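Local atomic coordinates of quinone oxidoreductase (Coxiella burnetii, PDB entry 3TQH), a protein that binds NADPH and probably uses it to reduce quinones, as a member of the medium-chain dehydrogenase/reductase superfamily. Residues D117-Q130 against F270-S283. Residues are numbered along the deposited sequence; the frame is centred on the assembly and turned at random.
Sequences DTIIQKLEKLSFLQ and FNIEELHYLGKLVS. With SO4 (sulfate ion), chain D.
The helix 272-283, which follows the last strand of the NADPH-binding Rossmann sheet, packs here against strand 119-121 and the turn after it, probably on the GroES-like side of this medium-chain reductase fold. At one end the Phe270 ring lies against the backbone of Thr118: Thr118 CA sits 3.6 Å from the ring centroid, 18° off its normal, a CH-pi contact over the face. Thr118 OG1 is hydrogen-bonded to Ile98 O on the neighbouring strand 94-98. In the middle, Ile120 CG1 stands between backbone N and carbonyl carbon (chi1 64°), and Ile120 CD1 then reaches Leu275 CG at 3.8 Å and one face of the His276 ring, while Ile120 CG2 meets Ile272 CG2 at 3.8 Å. Further along, the side chain of Leu126 crosses that of Val282 nearly at right angles, Leu126 CD2 3.4 Å from Val282 CG1, and Leu126 CD1 lies 4.1 Å from Gly279 CA, where the helix presents bare backbone. Leu123 CD1 rests 3.6 Å from Lys280 CA. Lys122 NZ donates to the carbonyl oxygens of Leu123 and Leu126, the ends of a type I turn; Ser127 and Gln130 form a capping box. Between helix and strand-turn the match therefore rests mainly on apolar shape, not directional bonds.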
ATOM      1  N   ASP A 117     -16.783   9.260   0.014  1.00 28.82           N
ATOM      2  CA  ASP A 117     -16.224   8.861  -1.275  1.00 29.14           C
ATOM      3  C   ASP A 117     -14.948   8.042  -1.125  1.00 26.29           C
ATOM      4  O   ASP A 117     -14.558   7.347  -2.058  1.00 26.44           O
ATOM      5  CB  ASP A 117     -15.942  10.098  -2.139  1.00 31.16           C
ATOM      6  CG  ASP A 117     -17.206  10.907  -2.435  1.00 35.38           C
ATOM      7  OD1 ASP A 117     -18.142  10.362  -3.068  1.00 38.45           O
ATOM      8  OD2 ASP A 117     -17.263  12.090  -2.033  1.00 38.26           O
ATOM      9  N   THR A 118     -14.298   8.118   0.039  1.00 23.78           N
ATOM     10  CA  THR A 118     -13.050   7.374   0.271  1.00 21.43           C
ATOM     11  C   THR A 118     -13.182   6.273   1.342  1.00 19.74           C
ATOM     12  O   THR A 118     -12.192   5.883   1.960  1.00 17.76           O
ATOM     13  CB  THR A 118     -11.873   8.321   0.611  1.00 20.56           C
ATOM     14  OG1 THR A 118     -12.057   8.880   1.918  1.00 20.27           O
ATOM     15  CG2 THR A 118     -11.771   9.442  -0.435  1.00 21.50           C
ATOM     16  N   ILE A 119     -14.400   5.771   1.539  1.00 20.33           N
ATOM     17  CA  ILE A 119     -14.633   4.616   2.414  1.00 19.55           C
ATOM     18  C   ILE A 119     -15.631   3.650   1.788  1.00 20.50           C
ATOM     19  O   ILE A 119     -16.326   4.000   0.841  1.00 21.84           O
ATOM     20  CB  ILE A 119     -15.171   5.029   3.815  1.00 19.44           C
ATOM     21  CG1 ILE A 119     -16.548   5.696   3.711  1.00 21.89           C
ATOM     22  CG2 ILE A 119     -14.192   5.958   4.507  1.00 18.20           C
ATOM     23  CD1 ILE A 119     -17.393   5.532   4.959  1.00 23.35           C
ATOM     24  N   ILE A 120     -15.673   2.431   2.319  1.00 19.93           N
ATOM     25  CA  ILE A 120     -16.778   1.503   2.060  1.00 21.51           C
ATOM     26  C   ILE A 120     -17.218   0.843   3.373  1.00 21.34           C
ATOM     27  O   ILE A 120     -16.533   0.956   4.391  1.00 19.94           O
ATOM     28  CB  ILE A 120     -16.418   0.423   0.994  1.00 21.92           C
ATOM     29  CG1 ILE A 120     -15.280  -0.484   1.471  1.00 20.30           C
ATOM     30  CG2 ILE A 120     -16.041   1.078  -0.333  1.00 22.07           C
ATOM     31  CD1 ILE A 120     -15.161  -1.766   0.670  1.00 20.97           C
ATOM     32  N   GLN A 121     -18.365   0.170   3.346  1.00 23.29           N
ATOM     33  CA  GLN A 121     -18.816  -0.636   4.482  1.00 23.81           C
ATOM     34  C   GLN A 121     -17.865  -1.816   4.614  1.00 23.20           C
ATOM     35  O   GLN A 121     -17.603  -2.502   3.628  1.00 23.74           O
ATOM     36  CB  GLN A 121     -20.236  -1.167   4.258  1.00 26.19           C
ATOM     37  CG  GLN A 121     -21.321  -0.103   4.089  1.00 28.09           C
ATOM     38  CD  GLN A 121     -21.581   0.688   5.364  1.00 28.69           C
ATOM     39  OE1 GLN A 121     -21.786   0.115   6.438  1.00 29.85           O
ATOM     40  NE2 GLN A 121     -21.575   2.010   5.249  1.00 28.29           N
ATOM     41  N   LYS A 122     -17.325  -2.038   5.812  1.00 22.50           N
ATOM     42  CA  LYS A 122     -16.559  -3.255   6.086  1.00 22.34           C
ATOM     43  C   LYS A 122     -17.503  -4.455   6.043  1.00 25.01           C
ATOM     44  O   LYS A 122     -18.555  -4.443   6.675  1.00 26.30           O
ATOM     45  CB  LYS A 122     -15.869  -3.192   7.456  1.00 21.08           C
ATOM     46  CG  LYS A 122     -15.014  -4.430   7.777  1.00 20.49           C
ATOM     47  CD  LYS A 122     -14.498  -4.465   9.220  1.00 19.36           C
ATOM     48  CE  LYS A 122     -15.554  -4.907  10.235  1.00 20.53           C
ATOM     49  NZ  LYS A 122     -16.043  -6.291  10.005  1.00 22.23           N
ATOM     50  N   LEU A 123     -17.127  -5.484   5.292  1.00 26.38           N
ATOM     51  CA  LEU A 123     -17.866  -6.745   5.302  1.00 29.35           C
ATOM     52  C   LEU A 123     -17.770  -7.386   6.689  1.00 30.03           C
ATOM     53  O   LEU A 123     -16.756  -7.246   7.369  1.00 28.55           O
ATOM     54  CB  LEU A 123     -17.320  -7.691   4.224  1.00 30.22           C
ATOM     55  CG  LEU A 123     -17.705  -7.307   2.790  1.00 31.09           C
ATOM     56  CD1 LEU A 123     -16.884  -8.083   1.783  1.00 31.16           C
ATOM     57  CD2 LEU A 123     -19.203  -7.534   2.561  1.00 33.76           C
ATOM     58  N   GLU A 124     -18.830  -8.066   7.113  1.00 32.83           N
ATOM     59  CA  GLU A 124     -18.883  -8.646   8.463  1.00 34.30           C
ATOM     60  C   GLU A 124     -17.749  -9.649   8.710  1.00 34.17           C
ATOM     61  O   GLU A 124     -17.144  -9.654   9.786  1.00 33.70           O
ATOM     62  CB  GLU A 124     -20.259  -9.287   8.735  1.00 37.56           C
ATOM     63  CG  GLU A 124     -20.310 -10.365   9.839  1.00 41.04           C
ATOM     64  CD  GLU A 124     -20.016  -9.851  11.256  1.00 42.41           C
ATOM     65  OE1 GLU A 124     -19.334  -8.808  11.422  1.00 40.83           O
ATOM     66  OE2 GLU A 124     -20.468 -10.515  12.218  1.00 45.85           O
ATOM     67  N   LYS A 125     -17.454 -10.475   7.709  1.00 34.86           N
ATOM     68  CA  LYS A 125     -16.436 -11.524   7.845  1.00 35.17           C
ATOM     69  C   LYS A 125     -15.012 -10.976   7.989  1.00 31.92           C
ATOM     70  O   LYS A 125     -14.140 -11.669   8.509  1.00 32.45           O
ATOM     71  CB  LYS A 125     -16.497 -12.487   6.656  1.00 36.93           C
ATOM     72  CG  LYS A 125     -17.774 -13.293   6.576  1.00 41.01           C
ATOM     73  CD  LYS A 125     -17.756 -14.491   7.514  1.00 44.73           C
ATOM     74  CE  LYS A 125     -16.948 -15.648   6.935  1.00 46.63           C
ATOM     75  NZ  LYS A 125     -17.106 -16.889   7.740  1.00 50.49           N
ATOM     76  N   LEU A 126     -14.782  -9.751   7.520  1.00 28.91           N
ATOM     77  CA  LEU A 126     -13.484  -9.089   7.657  1.00 26.10           C
ATOM     78  C   LEU A 126     -13.259  -8.607   9.087  1.00 25.08           C
ATOM     79  O   LEU A 126     -14.136  -7.975   9.670  1.00 25.38           O
ATOM     80  CB  LEU A 126     -13.390  -7.870   6.724  1.00 24.28           C
ATOM     81  CG  LEU A 126     -13.145  -8.062   5.225  1.00 24.72           C
ATOM     82  CD1 LEU A 126     -13.171  -6.706   4.511  1.00 23.07           C
ATOM     83  CD2 LEU A 126     -11.819  -8.757   4.985  1.00 24.03           C
ATOM     84  N   SER A 127     -12.086  -8.885   9.648  1.00 23.96           N
ATOM     85  CA  SER A 127     -11.695  -8.249  10.901  1.00 22.88           C
ATOM     86  C   SER A 127     -11.315  -6.800  10.605  1.00 20.37           C
ATOM     87  O   SER A 127     -11.032  -6.449   9.460  1.00 19.36           O
ATOM     88  CB  SER A 127     -10.520  -8.980  11.548  1.00 23.16           C
ATOM     89  OG  SER A 127      -9.302  -8.677  10.891  1.00 21.68           O
ATOM     90  N   PHE A 128     -11.319  -5.964  11.636  1.00 19.56           N
ATOM     91  CA  PHE A 128     -10.885  -4.576  11.504  1.00 17.70           C
ATOM     92  C   PHE A 128      -9.412  -4.473  11.078  1.00 16.29           C
ATOM     93  O   PHE A 128      -9.065  -3.643  10.240  1.00 15.00           O
ATOM     94  CB  PHE A 128     -11.118  -3.808  12.813  1.00 17.85           C
ATOM     95  CG  PHE A 128     -12.557  -3.432  13.048  1.00 18.82           C
ATOM     96  CD1 PHE A 128     -13.341  -4.145  13.943  1.00 20.57           C
ATOM     97  CD2 PHE A 128     -13.129  -2.363  12.368  1.00 18.42           C
ATOM     98  CE1 PHE A 128     -14.665  -3.799  14.165  1.00 21.84           C
ATOM     99  CE2 PHE A 128     -14.454  -2.008  12.584  1.00 19.83           C
ATOM    100  CZ  PHE A 128     -15.223  -2.727  13.486  1.00 21.45           C
ATOM    101  N   LEU A 129      -8.560  -5.320  11.654  1.00 16.75           N
ATOM    102  CA  LEU A 129      -7.146  -5.381  11.282  1.00 15.68           C
ATOM    103  C   LEU A 129      -6.955  -5.725   9.802  1.00 15.44           C
ATOM    104  O   LEU A 129      -6.126  -5.114   9.115  1.00 14.42           O
ATOM    105  CB  LEU A 129      -6.403  -6.400  12.150  1.00 16.82           C
ATOM    106  CG  LEU A 129      -6.268  -6.040  13.631  1.00 17.39           C
ATOM    107  CD1 LEU A 129      -5.868  -7.262  14.439  1.00 18.40           C
ATOM    108  CD2 LEU A 129      -5.277  -4.898  13.820  1.00 14.90           C
ATOM    109  N   GLN A 130      -7.709  -6.707   9.313  1.00 16.60           N
ATOM    110  CA  GLN A 130      -7.675  -7.045   7.890  1.00 16.74           C
ATOM    111  C   GLN A 130      -8.166  -5.877   7.029  1.00 15.64           C
ATOM    112  O   GLN A 130      -7.567  -5.563   6.003  1.00 14.63           O
ATOM    113  CB  GLN A 130      -8.515  -8.293   7.598  1.00 18.91           C
ATOM    114  CG  GLN A 130      -7.870  -9.597   8.042  1.00 20.78           C
ATOM    115  CD  GLN A 130      -8.766 -10.797   7.814  1.00 24.00           C
ATOM    116  OE1 GLN A 130      -9.978 -10.735   8.039  1.00 26.02           O
ATOM    117  NE2 GLN A 130      -8.173 -11.903   7.378  1.00 25.75           N
ATOM    118  N   PHE A 270      -8.493   5.892  -5.068  1.00 21.91           N
ATOM    119  CA  PHE A 270      -9.558   5.199  -4.354  1.00 22.06           C
ATOM    120  C   PHE A 270     -10.662   4.779  -5.321  1.00 22.71           C
ATOM    121  O   PHE A 270     -11.203   5.610  -6.051  1.00 24.03           O
ATOM    122  CB  PHE A 270     -10.151   6.047  -3.231  1.00 23.42           C
ATOM    123  CG  PHE A 270     -10.986   5.246  -2.269  1.00 23.72           C
ATOM    124  CD1 PHE A 270     -10.379   4.513  -1.253  1.00 21.67           C
ATOM    125  CD2 PHE A 270     -12.365   5.178  -2.410  1.00 25.37           C
ATOM    126  CE1 PHE A 270     -11.129   3.751  -0.377  1.00 22.36           C
ATOM    127  CE2 PHE A 270     -13.134   4.417  -1.528  1.00 26.24           C
ATOM    128  CZ  PHE A 270     -12.512   3.699  -0.511  1.00 24.73           C
ATOM    129  N   ASN A 271     -10.981   3.487  -5.327  1.00 21.84           N
ATOM    130  CA  ASN A 271     -12.073   2.964  -6.141  1.00 22.75           C
ATOM    131  C   ASN A 271     -13.014   2.087  -5.318  1.00 22.97           C
ATOM    132  O   ASN A 271     -12.651   0.993  -4.885  1.00 21.62           O
ATOM    133  CB  ASN A 271     -11.530   2.188  -7.345  1.00 21.93           C
ATOM    134  CG  ASN A 271     -12.630   1.817  -8.343  1.00 23.86           C
ATOM    135  OD1 ASN A 271     -13.494   0.983  -8.058  1.00 24.22           O
ATOM    136  ND2 ASN A 271     -12.602   2.445  -9.513  1.00 24.39           N
ATOM    137  N   ILE A 272     -14.235   2.577  -5.131  1.00 24.78           N
ATOM    138  CA  ILE A 272     -15.247   1.895  -4.328  1.00 25.66           C
ATOM    139  C   ILE A 272     -15.508   0.464  -4.817  1.00 25.41           C
ATOM    140  O   ILE A 272     -15.546  -0.471  -4.017  1.00 24.98           O
ATOM    141  CB  ILE A 272     -16.564   2.706  -4.309  1.00 28.16           C
ATOM    142  CG1 ILE A 272     -16.357   4.013  -3.529  1.00 28.90           C
ATOM    143  CG2 ILE A 272     -17.689   1.895  -3.688  1.00 29.20           C
ATOM    144  CD1 ILE A 272     -17.534   4.960  -3.567  1.00 31.18           C
ATOM    145  N   GLU A 273     -15.662   0.302  -6.131  1.00 25.75           N
ATOM    146  CA  GLU A 273     -15.980  -0.998  -6.730  1.00 25.86           C
ATOM    147  C   GLU A 273     -14.834  -2.009  -6.577  1.00 23.39           C
ATOM    148  O   GLU A 273     -15.077  -3.182  -6.291  1.00 23.22           O
ATOM    149  CB  GLU A 273     -16.354  -0.839  -8.209  1.00 27.13           C
ATOM    150  CG  GLU A 273     -17.734  -0.199  -8.467  1.00 31.15           C
ATOM    151  CD  GLU A 273     -17.800   1.313  -8.189  1.00 33.27           C
ATOM    152  OE1 GLU A 273     -16.738   1.990  -8.160  1.00 31.90           O
ATOM    153  OE2 GLU A 273     -18.930   1.824  -8.003  1.00 36.31           O
ATOM    154  N   GLU A 274     -13.596  -1.550  -6.755  1.00 21.43           N
ATOM    155  CA  GLU A 274     -12.423  -2.416  -6.609  1.00 19.78           C
ATOM    156  C   GLU A 274     -12.174  -2.843  -5.162  1.00 18.78           C
ATOM    157  O   GLU A 274     -11.862  -4.000  -4.908  1.00 18.19           O
ATOM    158  CB  GLU A 274     -11.168  -1.739  -7.164  1.00 18.58           C
ATOM    159  CG  GLU A 274     -11.207  -1.530  -8.670  1.00 20.30           C
ATOM    160  CD  GLU A 274      -9.970  -0.831  -9.212  1.00 20.48           C
ATOM    161  OE1 GLU A 274      -9.217  -0.230  -8.416  1.00 19.65           O
ATOM    162  OE2 GLU A 274      -9.755  -0.883 -10.443  1.00 22.37           O
ATOM    163  N   LEU A 275     -12.308  -1.914  -4.222  1.00 18.84           N
ATOM    164  CA  LEU A 275     -12.118  -2.223  -2.812  1.00 18.41           C
ATOM    165  C   LEU A 275     -13.214  -3.163  -2.286  1.00 19.79           C
ATOM    166  O   LEU A 275     -12.926  -4.065  -1.506  1.00 19.44           O
ATOM    167  CB  LEU A 275     -12.046  -0.939  -1.979  1.00 18.78           C
ATOM    168  CG  LEU A 275     -11.595  -1.097  -0.519  1.00 18.13           C
ATOM    169  CD1 LEU A 275     -10.241  -1.780  -0.418  1.00 14.92           C
ATOM    170  CD2 LEU A 275     -11.569   0.255   0.168  1.00 18.60           C
ATOM    171  N   HIS A 276     -14.458  -2.940  -2.709  1.00 21.70           N
ATOM    172  CA  HIS A 276     -15.557  -3.892  -2.485  1.00 23.50           C
ATOM    173  C   HIS A 276     -15.137  -5.288  -2.941  1.00 22.67           C
ATOM    174  O   HIS A 276     -15.327  -6.279  -2.224  1.00 22.65           O
ATOM    175  CB  HIS A 276     -16.807  -3.498  -3.293  1.00 25.58           C
ATOM    176  CG  HIS A 276     -17.788  -2.637  -2.553  1.00 28.74           C
ATOM    177  ND1 HIS A 276     -18.327  -2.991  -1.335  1.00 31.47           N
ATOM    178  CD2 HIS A 276     -18.381  -1.467  -2.898  1.00 31.27           C
ATOM    179  CE1 HIS A 276     -19.182  -2.061  -0.944  1.00 33.13           C
ATOM    180  NE2 HIS A 276     -19.236  -1.127  -1.876  1.00 32.98           N
ATOM    181  N   TYR A 277     -14.573  -5.340  -4.147  1.00 21.80           N
ATOM    182  CA  TYR A 277     -14.127  -6.585  -4.770  1.00 21.52           C
ATOM    183  C   TYR A 277     -13.001  -7.242  -3.971  1.00 19.68           C
ATOM    184  O   TYR A 277     -13.087  -8.421  -3.632  1.00 19.89           O
ATOM    185  CB  TYR A 277     -13.691  -6.317  -6.221  1.00 21.30           C
ATOM    186  CG  TYR A 277     -13.045  -7.489  -6.914  1.00 22.26           C
ATOM    187  CD1 TYR A 277     -13.804  -8.575  -7.343  1.00 24.91           C
ATOM    188  CD2 TYR A 277     -11.678  -7.509  -7.156  1.00 21.91           C
ATOM    189  CE1 TYR A 277     -13.217  -9.652  -7.985  1.00 25.14           C
ATOM    190  CE2 TYR A 277     -11.080  -8.588  -7.802  1.00 22.84           C
ATOM    191  CZ  TYR A 277     -11.857  -9.654  -8.208  1.00 24.24           C
ATOM    192  OH  TYR A 277     -11.271 -10.719  -8.842  1.00 25.63           O
ATOM    193  N   LEU A 278     -11.961  -6.469  -3.657  1.00 17.99           N
ATOM    194  CA  LEU A 278     -10.829  -6.979  -2.885  1.00 16.61           C
ATOM    195  C   LEU A 278     -11.258  -7.481  -1.506  1.00 17.28           C
ATOM    196  O   LEU A 278     -10.802  -8.532  -1.057  1.00 17.14           O
ATOM    197  CB  LEU A 278      -9.746  -5.908  -2.739  1.00 15.15           C
ATOM    198  CG  LEU A 278      -9.037  -5.504  -4.033  1.00 14.42           C
ATOM    199  CD1 LEU A 278      -8.082  -4.350  -3.766  1.00 13.71           C
ATOM    200  CD2 LEU A 278      -8.304  -6.687  -4.646  1.00 13.02           C
ATOM    201  N   GLY A 279     -12.133  -6.730  -0.844  1.00 18.12           N
ATOM    202  CA  GLY A 279     -12.630  -7.115   0.467  1.00 19.27           C
ATOM    203  C   GLY A 279     -13.462  -8.388   0.446  1.00 20.71           C
ATOM    204  O   GLY A 279     -13.409  -9.184   1.382  1.00 21.11           O
ATOM    205  N   LYS A 280     -14.236  -8.576  -0.617  1.00 21.81           N
ATOM    206  CA  LYS A 280     -15.034  -9.792  -0.780  1.00 23.75           C
ATOM    207  C   LYS A 280     -14.126 -11.025  -0.884  1.00 22.99           C
ATOM    208  O   LYS A 280     -14.350 -12.031  -0.205  1.00 23.79           O
ATOM    209  CB  LYS A 280     -15.928  -9.685  -2.018  1.00 25.07           C
ATOM    210  CG  LYS A 280     -17.109 -10.641  -2.003  1.00 28.62           C
ATOM    211  CD  LYS A 280     -18.060 -10.373  -3.167  1.00 31.34           C
ATOM    212  CE  LYS A 280     -19.315 -11.216  -3.058  1.00 34.91           C
ATOM    213  NZ  LYS A 280     -20.143 -11.101  -4.281  1.00 37.71           N
ATOM    214  N   LEU A 281     -13.099 -10.925  -1.729  1.00 21.46           N
ATOM    215  CA  LEU A 281     -12.101 -11.983  -1.888  1.00 20.81           C
ATOM    216  C   LEU A 281     -11.498 -12.368  -0.550  1.00 20.63           C
ATOM    217  O   LEU A 281     -11.392 -13.551  -0.231  1.00 21.36           O
ATOM    218  CB  LEU A 281     -10.976 -11.544  -2.837  1.00 19.14           C
ATOM    219  CG  LEU A 281     -11.287 -11.344  -4.325  1.00 19.17           C
ATOM    220  CD1 LEU A 281     -10.003 -10.991  -5.074  1.00 16.69           C
ATOM    221  CD2 LEU A 281     -11.948 -12.573  -4.945  1.00 19.90           C
ATOM    222  N   VAL A 282     -11.110 -11.368   0.239  1.00 20.06           N
ATOM    223  CA  VAL A 282     -10.511 -11.633   1.547  1.00 20.00           C
ATOM    224  C   VAL A 282     -11.486 -12.340   2.488  1.00 22.09           C
ATOM    225  O   VAL A 282     -11.098 -13.264   3.198  1.00 22.48           O
ATOM    226  CB  VAL A 282      -9.991 -10.350   2.220  1.00 19.03           C
ATOM    227  CG1 VAL A 282      -9.361 -10.681   3.569  1.00 18.87           C
ATOM    228  CG2 VAL A 282      -8.991  -9.645   1.323  1.00 17.14           C
ATOM    229  N   SER A 283     -12.747 -11.914   2.483  1.00 23.84           N
ATOM    230  CA  SER A 283     -13.770 -12.533   3.332  1.00 26.36           C
ATOM    231  C   SER A 283     -14.091 -13.964   2.909  1.00 27.91           C
ATOM    232  O   SER A 283     -14.462 -14.783   3.741  1.00 29.67           O
ATOM    233  CB  SER A 283     -15.052 -11.698   3.352  1.00 27.65           C
ATOM    234  OG  SER A 283     -15.571 -11.519   2.047  1.00 28.75           O
TER
HETATM  235  S   SO4 D 320     -10.887  -7.200  15.090  1.00 53.37           S
HETATM  236  O1  SO4 D 320     -11.136  -6.233  16.156  1.00 53.41           O
HETATM  237  O2  SO4 D 320     -11.054  -8.562  15.606  1.00 53.89           O
HETATM  238  O3  SO4 D 320     -11.866  -7.024  14.018  1.00 53.15           O
HETATM  239  O4  SO4 D 320      -9.528  -7.013  14.580  1.00 52.67           O